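Local structure of AxyAgu115A (Amphibacillus xylanus NBRC 15112, 6NPS) at residues 248-253 against 286-291; 175-180 against 216-221; 7-12 against 45-50. The protein probably hydrolyses the bonds that hold glucuronic acid side groups on xylan-type hemicelluloses such as arabinoglucuronoxylan, as an alpha-glucuronidase of glycoside hydrolase family GH115. The protein carries 3 engineered substitutions. All coordinates share one frame; numbering follows the deposited sequence.

Contact 1 (248-253 against 286-291)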
loop_
_atom_site.group_PDB
_atom_site.type_symbol
_atom_site.label_atom_id
_atom_site.label_comp_id
_atom_site.label_asym_id
_atom_site.label_seq_id
_atom_site.Cartn_x
_atom_site.Cartn_y
_atom_site.Cartn_z
ATOM N N GLU A 248 40.525 19.189 -1.894
ATOM C CA GLU A 248 41.662 19.287 -0.981
ATOM C C GLU A 248 42.883 19.827 -1.716
ATOM O O GLU A 248 43.892 19.128 -1.846
ATOM C CB GLU A 248 41.946 17.929 -0.337
ATOM C CG GLU A 248 40.753 17.400 0.553
ATOM C CD GLU A 248 40.949 15.936 0.973
ATOM O OE1 GLU A 248 41.079 15.063 0.086
ATOM O OE2 GLU A 248 40.990 15.650 2.189
ATOM N N PRO A 249 42.849 21.087 -2.163
ATOM C CA PRO A 249 43.978 21.635 -2.923
ATOM C C PRO A 249 45.213 21.975 -2.085
ATOM O O PRO A 249 45.159 22.204 -0.872
ATOM C CB PRO A 249 43.402 22.906 -3.548
ATOM C CG PRO A 249 42.251 23.310 -2.621
ATOM C CD PRO A 249 41.688 22.020 -2.136
ATOM N N CYS A 250 46.354 21.975 -2.790
ATOM C CA CYS A 250 47.627 22.494 -2.299
ATOM C C CYS A 250 48.113 21.721 -1.082
ATOM O O CYS A 250 48.660 22.304 -0.141
ATOM C CB CYS A 250 47.505 23.977 -1.959
ATOM S SG CYS A 250 47.514 24.929 -3.465
ATOM N N LEU A 251 47.890 20.414 -1.099
ATOM C CA LEU A 251 48.458 19.454 -0.138
ATOM C C LEU A 251 47.871 19.613 1.267
ATOM O O LEU A 251 48.515 19.284 2.277
ATOM C CB LEU A 251 49.989 19.539 -0.109
ATOM C CG LEU A 251 50.654 19.375 -1.484
ATOM C CD1 LEU A 251 52.183 19.554 -1.368
ATOM C CD2 LEU A 251 50.293 17.991 -2.145
ATOM N N ARG A 252 46.636 20.100 1.327
ATOM C CA ARG A 252 45.887 20.297 2.563
ATOM C C ARG A 252 44.706 19.338 2.563
ATOM O O ARG A 252 43.768 19.527 1.775
ATOM C CB ARG A 252 45.381 21.732 2.638
ATOM C CG ARG A 252 46.526 22.729 2.886
ATOM C CD ARG A 252 47.122 22.517 4.260
ATOM N NE ARG A 252 47.723 23.758 4.739
ATOM C CZ ARG A 252 48.349 23.902 5.907
ATOM N NH1 ARG A 252 48.471 22.877 6.749
ATOM N NH2 ARG A 252 48.860 25.089 6.235
ATOM N N TYR A 253 44.697 18.355 3.471
ATOM C CA TYR A 253 43.520 17.478 3.506
ATOM C C TYR A 253 42.353 18.169 4.205
ATOM O O TYR A 253 42.534 19.142 4.935
ATOM C CB TYR A 253 43.849 16.152 4.182
ATOM C CG TYR A 253 44.791 15.362 3.286
ATOM C CD1 TYR A 253 44.299 14.645 2.193
ATOM C CD2 TYR A 253 46.179 15.414 3.491
ATOM C CE1 TYR A 253 45.161 13.965 1.339
ATOM C CE2 TYR A 253 47.031 14.733 2.654
ATOM C CZ TYR A 253 46.509 14.000 1.580
ATOM O OH TYR A 253 47.353 13.327 0.724
ATOM N N ASP A 286 51.526 27.534 3.377
ATOM C CA ASP A 286 52.093 26.710 4.444
ATOM C C ASP A 286 51.907 25.221 4.166
ATOM O O ASP A 286 52.770 24.407 4.531
ATOM C CB ASP A 286 51.482 27.123 5.780
ATOM C CG ASP A 286 52.100 28.454 6.305
ATOM O OD1 ASP A 286 52.905 29.038 5.543
ATOM O OD2 ASP A 286 51.808 28.903 7.443
ATOM N N GLY A 287 50.824 24.847 3.484
ATOM C CA GLY A 287 50.668 23.456 3.075
ATOM C C GLY A 287 51.730 23.017 2.075
ATOM O O GLY A 287 52.280 21.905 2.169
ATOM N N LEU A 288 52.012 23.861 1.089
ATOM C CA LEU A 288 53.012 23.502 0.088
ATOM C C LEU A 288 54.415 23.470 0.687
ATOM O O LEU A 288 55.238 22.627 0.305
ATOM C CB LEU A 288 52.951 24.488 -1.088
ATOM C CG LEU A 288 51.630 24.515 -1.858
ATOM C CD1 LEU A 288 51.573 25.771 -2.727
ATOM C CD2 LEU A 288 51.435 23.235 -2.709
ATOM N N LYS A 289 54.713 24.383 1.612
ATOM C CA LYS A 289 55.993 24.338 2.316
ATOM C C LYS A 289 56.123 23.081 3.168
ATOM O O LYS A 289 57.233 22.578 3.353
ATOM C CB LYS A 289 56.153 25.570 3.205
ATOM C CG LYS A 289 56.486 26.855 2.481
ATOM C CD LYS A 289 56.852 27.956 3.494
ATOM C CE LYS A 289 57.188 29.276 2.800
ATOM N NZ LYS A 289 57.627 30.337 3.763
ATOM N N ARG A 290 55.010 22.561 3.703
ATOM C CA ARG A 290 55.108 21.486 4.686
ATOM C C ARG A 290 55.340 20.124 4.032
ATOM O O ARG A 290 56.097 19.304 4.558
ATOM C CB ARG A 290 53.854 21.461 5.559
ATOM C CG ARG A 290 54.097 20.935 6.956
ATOM C CD ARG A 290 52.791 20.634 7.668
ATOM N NE ARG A 290 52.999 19.759 8.816
ATOM C CZ ARG A 290 52.104 18.875 9.243
ATOM N NH1 ARG A 290 50.944 18.760 8.610
ATOM N NH2 ARG A 290 52.365 18.102 10.289
ATOM N N THR A 291 54.680 19.824 2.917
ATOM C CA THR A 291 54.883 18.516 2.305
ATOM C C THR A 291 55.202 18.614 0.814
ATOM O O THR A 291 55.175 17.592 0.116
ATOM C CB THR A 291 53.661 17.590 2.537
ATOM O OG1 THR A 291 52.523 18.093 1.839
ATOM C CG2 THR A 291 53.352 17.483 4.020
HETATM O O HOH W 1 50.744 19.794 3.540
#

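Contact 2 (175-180 against 216-221)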
loop_
_atom_site.group_PDB
_atom_site.type_symbol
_atom_site.label_atom_id
_atom_site.label_comp_id
_atom_site.label_asym_id
_atom_site.label_seq_id
_atom_site.Cartn_x
_atom_site.Cartn_y
_atom_site.Cartn_z
ATOM N N ILE A 175 40.622 5.671 -0.253
ATOM C CA ILE A 175 39.914 5.200 0.933
ATOM C C ILE A 175 38.916 6.280 1.343
ATOM O O ILE A 175 39.322 7.351 1.796
ATOM C CB ILE A 175 40.899 4.916 2.068
ATOM C CG1 ILE A 175 41.981 3.954 1.600
ATOM C CG2 ILE A 175 40.157 4.431 3.345
ATOM C CD1 ILE A 175 43.222 4.060 2.489
ATOM N N ASN A 176 37.616 6.012 1.214
ATOM C CA ASN A 176 36.610 7.038 1.460
ATOM C C ASN A 176 35.431 6.424 2.209
ATOM O O ASN A 176 35.414 5.230 2.505
ATOM C CB ASN A 176 36.142 7.685 0.150
ATOM C CG ASN A 176 35.243 8.930 0.368
ATOM O OD1 ASN A 176 34.288 9.159 -0.383
ATOM N ND2 ASN A 176 35.558 9.731 1.394
ATOM N N ASP A 177 34.438 7.254 2.528
ATOM C CA ASP A 177 33.221 6.780 3.178
ATOM C C ASP A 177 33.573 5.866 4.352
ATOM O O ASP A 177 33.004 4.786 4.530
ATOM C CB ASP A 177 32.319 6.069 2.157
ATOM C CG ASP A 177 32.346 6.734 0.774
ATOM O OD1 ASP A 177 31.988 7.928 0.684
ATOM O OD2 ASP A 177 32.718 6.080 -0.226
ATOM N N GLU A 178 34.568 6.291 5.136
ATOM C CA GLU A 178 35.287 5.346 5.977
ATOM C C GLU A 178 34.695 5.209 7.375
ATOM O O GLU A 178 35.229 4.444 8.184
ATOM C CB GLU A 178 36.787 5.707 6.033
ATOM C CG GLU A 178 37.148 6.998 6.804
ATOM C CD GLU A 178 37.309 8.188 5.865
ATOM O OE1 GLU A 178 36.813 8.124 4.706
ATOM O OE2 GLU A 178 37.897 9.192 6.280
ATOM N N TRP A 179 33.581 5.892 7.666
ATOM C CA TRP A 179 32.915 5.689 8.932
ATOM C C TRP A 179 31.539 5.096 8.676
ATOM O O TRP A 179 30.872 5.498 7.718
ATOM C CB TRP A 179 32.776 7.001 9.726
ATOM C CG TRP A 179 34.082 7.424 10.370
ATOM C CD1 TRP A 179 34.983 8.331 9.877
ATOM C CD2 TRP A 179 34.647 6.928 11.604
ATOM N NE1 TRP A 179 36.068 8.436 10.728
ATOM C CE2 TRP A 179 35.890 7.587 11.791
ATOM C CE3 TRP A 179 34.227 5.996 12.565
ATOM C CZ2 TRP A 179 36.711 7.345 12.901
ATOM C CZ3 TRP A 179 35.046 5.756 13.664
ATOM C CH2 TRP A 179 36.272 6.431 13.822
ATOM N N PRO A 180 31.080 4.140 9.507
ATOM C CA PRO A 180 31.739 3.684 10.741
ATOM C C PRO A 180 32.763 2.541 10.558
ATOM O O PRO A 180 33.567 2.287 11.460
ATOM C CB PRO A 180 30.555 3.203 11.583
ATOM C CG PRO A 180 29.611 2.620 10.546
ATOM C CD PRO A 180 29.790 3.448 9.289
ATOM N N ALA A 216 42.395 8.357 3.700
ATOM C CA ALA A 216 41.191 8.686 4.448
ATOM C C ALA A 216 41.259 10.131 4.935
ATOM O O ALA A 216 42.336 10.639 5.291
ATOM C CB ALA A 216 41.024 7.728 5.628
ATOM N N MET A 217 40.109 10.802 4.903
ATOM C CA MET A 217 40.058 12.235 5.110
ATOM C C MET A 217 38.826 12.706 5.861
ATOM O O MET A 217 38.700 13.914 6.076
ATOM C CB MET A 217 40.121 12.980 3.764
ATOM C CG MET A 217 39.123 12.412 2.768
ATOM S SD MET A 217 37.539 13.264 2.528
ATOM C CE MET A 217 37.925 14.167 1.032
ATOM N N TRP A 218 37.918 11.819 6.277
ATOM C CA TRP A 218 36.702 12.325 6.914
ATOM C C TRP A 218 36.954 12.784 8.345
ATOM O O TRP A 218 36.605 13.918 8.707
ATOM C CB TRP A 218 35.575 11.289 6.867
ATOM C CG TRP A 218 34.775 11.451 5.614
ATOM C CD1 TRP A 218 35.074 12.270 4.561
ATOM C CD2 TRP A 218 33.549 10.791 5.271
ATOM N NE1 TRP A 218 34.124 12.154 3.580
ATOM C CE2 TRP A 218 33.173 11.257 3.989
ATOM C CE3 TRP A 218 32.732 9.852 5.919
ATOM C CZ2 TRP A 218 32.014 10.816 3.345
ATOM C CZ3 TRP A 218 31.587 9.416 5.275
ATOM C CH2 TRP A 218 31.240 9.897 4.002
ATOM N N SER A 219 37.498 11.910 9.194
ATOM C CA SER A 219 37.878 12.271 10.563
ATOM C C SER A 219 39.344 11.919 10.806
ATOM O O SER A 219 39.729 11.344 11.840
ATOM C CB SER A 219 36.983 11.591 11.592
ATOM O OG SER A 219 37.502 10.314 11.918
ATOM N N ALA A 220 40.165 12.223 9.813
ATOM C CA ALA A 220 41.572 11.875 9.815
ATOM C C ALA A 220 42.317 12.980 9.093
ATOM O O ALA A 220 41.757 13.653 8.221
ATOM C CB ALA A 220 41.824 10.530 9.118
ATOM N N ARG A 221 43.589 13.148 9.443
ATOM C CA ARG A 221 44.474 14.087 8.759
ATOM C C ARG A 221 45.744 13.310 8.449
ATOM O O ARG A 221 46.566 13.084 9.349
ATOM C CB ARG A 221 44.778 15.309 9.630
ATOM C CG ARG A 221 43.598 16.239 9.771
ATOM C CD ARG A 221 43.900 17.338 10.787
ATOM N NE ARG A 221 44.070 16.813 12.139
ATOM C CZ ARG A 221 44.755 17.421 13.111
ATOM N NH1 ARG A 221 45.328 18.599 12.896
ATOM N NH2 ARG A 221 44.862 16.860 14.305
#

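Contact 3 (7-12 against 45-50)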
loop_
_atom_site.group_PDB
_atom_site.type_symbol
_atom_site.label_atom_id
_atom_site.label_comp_id
_atom_site.label_asym_id
_atom_site.label_seq_id
_atom_site.Cartn_x
_atom_site.Cartn_y
_atom_site.Cartn_z
ATOM N N LEU A 7 65.751 -22.704 -5.791
ATOM C CA LEU A 7 65.607 -22.400 -4.378
ATOM C C LEU A 7 64.871 -23.565 -3.730
ATOM O O LEU A 7 63.829 -23.998 -4.239
ATOM C CB LEU A 7 64.850 -21.092 -4.185
ATOM C CG LEU A 7 64.577 -20.662 -2.738
ATOM C CD1 LEU A 7 65.841 -20.756 -1.855
ATOM C CD2 LEU A 7 64.021 -19.242 -2.722
ATOM N N ASN A 8 65.419 -24.109 -2.645
ATOM C CA ASN A 8 64.687 -25.161 -1.951
ATOM C C ASN A 8 64.921 -25.041 -0.451
ATOM O O ASN A 8 65.713 -24.211 0.013
ATOM C CB ASN A 8 65.039 -26.564 -2.493
ATOM C CG ASN A 8 66.480 -26.964 -2.252
ATOM O OD1 ASN A 8 67.021 -26.781 -1.163
ATOM N ND2 ASN A 8 67.106 -27.565 -3.275
ATOM N N GLN A 9 64.185 -25.864 0.304
ATOM C CA GLN A 9 64.233 -25.809 1.763
ATOM C C GLN A 9 65.640 -26.048 2.298
ATOM O O GLN A 9 66.050 -25.401 3.271
ATOM C CB GLN A 9 63.289 -26.846 2.366
ATOM C CG GLN A 9 61.842 -26.610 2.165
ATOM C CD GLN A 9 61.040 -27.703 2.830
ATOM O OE1 GLN A 9 61.451 -28.866 2.830
ATOM N NE2 GLN A 9 59.906 -27.340 3.417
ATOM N N GLU A 10 66.358 -27.027 1.733
ATOM C CA GLU A 10 67.730 -27.301 2.163
ATOM C C GLU A 10 68.589 -26.041 2.105
ATOM O O GLU A 10 69.433 -25.808 2.980
ATOM C CB GLU A 10 68.361 -28.382 1.288
ATOM C CG GLU A 10 67.501 -29.604 1.056
ATOM C CD GLU A 10 67.442 -30.550 2.251
ATOM O OE1 GLU A 10 67.303 -31.772 2.020
ATOM O OE2 GLU A 10 67.518 -30.083 3.410
ATOM N N MET A 11 68.376 -25.227 1.088
ATOM C CA MET A 11 69.154 -24.014 0.934
ATOM C C MET A 11 68.908 -23.053 2.089
ATOM O O MET A 11 69.747 -22.204 2.388
ATOM C CB MET A 11 68.822 -23.330 -0.396
ATOM C CG MET A 11 69.694 -23.777 -1.558
ATOM S SD MET A 11 68.870 -23.602 -3.152
ATOM C CE MET A 11 69.563 -24.991 -4.046
ATOM N N LEU A 12 67.755 -23.187 2.737
ATOM C CA LEU A 12 67.380 -22.241 3.778
ATOM C C LEU A 12 67.633 -22.763 5.189
ATOM O O LEU A 12 67.765 -21.954 6.116
ATOM C CB LEU A 12 65.901 -21.853 3.636
ATOM C CG LEU A 12 65.492 -21.233 2.300
ATOM C CD1 LEU A 12 63.961 -21.273 2.115
ATOM C CD2 LEU A 12 65.975 -19.812 2.210
ATOM N N LEU A 45 56.955 -17.995 3.938
ATOM C CA LEU A 45 55.621 -18.595 3.953
ATOM C C LEU A 45 55.529 -19.761 2.989
ATOM O O LEU A 45 54.768 -20.709 3.237
ATOM C CB LEU A 45 54.565 -17.562 3.585
ATOM C CG LEU A 45 54.368 -16.411 4.569
ATOM C CD1 LEU A 45 53.366 -15.440 3.959
ATOM C CD2 LEU A 45 53.866 -16.938 5.911
ATOM N N VAL A 46 56.248 -19.685 1.874
ATOM C CA VAL A 46 56.209 -20.737 0.858
ATOM C C VAL A 46 57.027 -21.944 1.302
ATOM O O VAL A 46 56.577 -23.099 1.184
ATOM C CB VAL A 46 56.721 -20.175 -0.484
ATOM C CG1 VAL A 46 56.897 -21.298 -1.508
ATOM C CG2 VAL A 46 55.780 -19.099 -1.011
ATOM N N PHE A 47 58.262 -21.709 1.783
ATOM C CA PHE A 47 59.171 -22.814 2.091
ATOM C C PHE A 47 59.188 -23.231 3.557
ATOM O O PHE A 47 59.640 -24.343 3.866
ATOM C CB PHE A 47 60.597 -22.457 1.620
ATOM C CG PHE A 47 60.713 -22.320 0.123
ATOM C CD1 PHE A 47 60.884 -23.438 -0.673
ATOM C CD2 PHE A 47 60.589 -21.083 -0.488
ATOM C CE1 PHE A 47 60.968 -23.315 -2.077
ATOM C CE2 PHE A 47 60.676 -20.944 -1.860
ATOM C CZ PHE A 47 60.863 -22.078 -2.664
ATOM N N GLY A 48 58.693 -22.402 4.471
ATOM C CA GLY A 48 58.680 -22.758 5.875
ATOM C C GLY A 48 59.924 -22.406 6.661
ATOM O O GLY A 48 60.022 -22.790 7.832
ATOM N N TYR A 49 60.882 -21.693 6.071
ATOM C CA TYR A 49 62.105 -21.344 6.785
ATOM C C TYR A 49 62.507 -19.924 6.406
ATOM O O TYR A 49 62.279 -19.476 5.278
ATOM C CB TYR A 49 63.247 -22.344 6.480
ATOM C CG TYR A 49 62.958 -23.781 6.913
ATOM C CD1 TYR A 49 63.154 -24.187 8.231
ATOM C CD2 TYR A 49 62.499 -24.722 6.003
ATOM C CE1 TYR A 49 62.893 -25.507 8.635
ATOM C CE2 TYR A 49 62.228 -26.035 6.392
ATOM C CZ TYR A 49 62.421 -26.424 7.708
ATOM O OH TYR A 49 62.156 -27.732 8.092
ATOM N N GLN A 50 63.095 -19.213 7.349
ATOM C CA GLN A 50 63.356 -17.790 7.141
ATOM C C GLN A 50 64.622 -17.595 6.310
ATOM O O GLN A 50 65.695 -18.045 6.727
ATOM C CB GLN A 50 63.491 -17.090 8.482
ATOM C CG GLN A 50 63.527 -15.577 8.412
ATOM C CD GLN A 50 63.835 -14.954 9.773
ATOM O OE1 GLN A 50 63.765 -15.622 10.814
ATOM N NE2 GLN A 50 64.203 -13.676 9.765
HETATM O O HOH W 2 62.385 -30.016 5.850
HETATM O O HOH W 3 68.037 -19.224 5.799
#

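Contact 1 (248-253 against 286-291)
R252 lays its flat guanidinium over the backbone of helix 277-291, and G287 lets it come so close. G287 CA sits 3.3 Å above the guanidinium plane, displaced toward its rim. A side chain on G287 would run into both R252 NE and the carbonyl oxygen of C250. The first bond of the arginine side chain does not point at the helix; a bend at the second torsion (chi2 -66°) brings its end to the D286-G287 peptide. There R252 NH2 stands 3.3 Å from D286 CB, a contact with the methylene and not with the carboxylate. The two side chains run alongside each other, their flat groups turned 52° apart; the charged ends do not meet, R252 pairing with E256 and D286 with Y267. R252 NE donates to F283 O, one turn back.

C250 and L251, in the type I' turn from P249 to R252, make the apolar part of the contact with L288. L251 crosses L288 at about a right angle, L251 CD1 to L288 CD2 at 4.0 Å, and C250 CB reaches L288 CD2 at 4.1 Å. L251 also runs past T291 in the opposite direction, L251 CB lying 3.5 Å from T291 OG1. The turn follows strand 241-242 of the TIM barrel, and C250 pairs through its backbone with T299 in strand 298-300. An alanine in place of R252 would probably loosen the turn from the helix, since the flat cover on G287 and the links to F283 O and E256 would go.

No direct hydrogen bond joins the two segments. A water instead donates to L251 O (2.6 Å) and G287 O and accepts from T291 OG1, so polar cohesion here rests on this water and an arginine tied to neighbours.

Contact 2 (175-180 against 216-221)
W218 spreads one face of its indole beneath the 176-178 backbone bend. D177 CA points a C-H at the six-membered ring, 3.9 Å from its centroid and 20° off the normal, a CH-pi contact. E178 OE1 lies over the same face, also toward the rim, the carboxylate tilted 29° from the indole plane.

The other carboxylate oxygen does the gripping. E178 CG takes the crowded position between backbone N and carbonyl carbon, the chain bends again at chi2, and OE2 meets W218 N at 2.6 Å through its syn lone pair, with a nearly straight N-H (162°). A second, weak bond comes from M217 N to this oxygen, which thereby ties down two consecutive peptides. Both segments are beta-alpha loops of the TIM barrel, following the adjacent parallel strands 170-174 and 212-214, at the barrel end where catalytic sites of this fold lie; a glycerol bound beside N176 is consistent with a pocket.

Farther out, W179 precedes the cis peptide to P180 and turns its ring edge to S219. Its NE1 lies 2.6 Å from S219 OG, though the bent N-H makes this bond weak. Nearer the strands, I175 CG2 touches A216 CB at 4.1 Å.

Contact 3 (7-12 against 45-50)
The closely packed part gathers about F47, the last residue of helix 30-47, whereas waters link the outer side, at Y49 OH and Q50 O. L12 sends CD1 across the base of the phenylalanine at about a right angle, 3.6 Å from F47 CB, and L12 CB meets Y49 CB at 3.9 Å. At the far end of the ring L7, with CG anti to its backbone N (chi1 178°), sets CD2 3.9 Å from F47 CE2. F153 of strand 152-155, antiparallel partner of strand 5-8, also packs on F47.

Where strand 5-8 ends, N8 is the N-cap of the short, weakly bonded helix 9-12: its OD1 accepts from M11 N at 3.1 Å. G48, with positive phi, takes the chain out of helix 30-47. Q9 reaches this helix end with an extended chain, NE2 donating to F47 O at 3.0 Å (157°), close to the planes of both the amide and the carbonyl.

The same NE2 lies at the edge of the Y49 ring, the amide turned 77° from it. Outward the links loosen: one water holds Y49 OH and, weakly, Q9 OE1, and another donates to both L12 O and Q50 O, each at 2.8 Å.

How the contacts relate
In chain order contact 3 closes first, then contact 2, then contact 1. Contacts 1 and 2 have centres 18 Å apart and touch where E248 OE2 packs against M217 CB at 3.2 Å. Both belong to the TIM barrel, in the loops after its consecutive strands 170-174, 212-214 and 241-242, to which contact 1 adds helix 277-291. Contact 3, centred about 40 Å from the centre of contact 2 and 46 Å from that of contact 1, joins strand 5-8 and the short helix 9-12 to the end of helix 30-47 and the residues after it. Contacts 1 and 2 thus help shape one region of the barrel; contact 3 touches neither, its nearest atoms about 22 Å from those of contact 2.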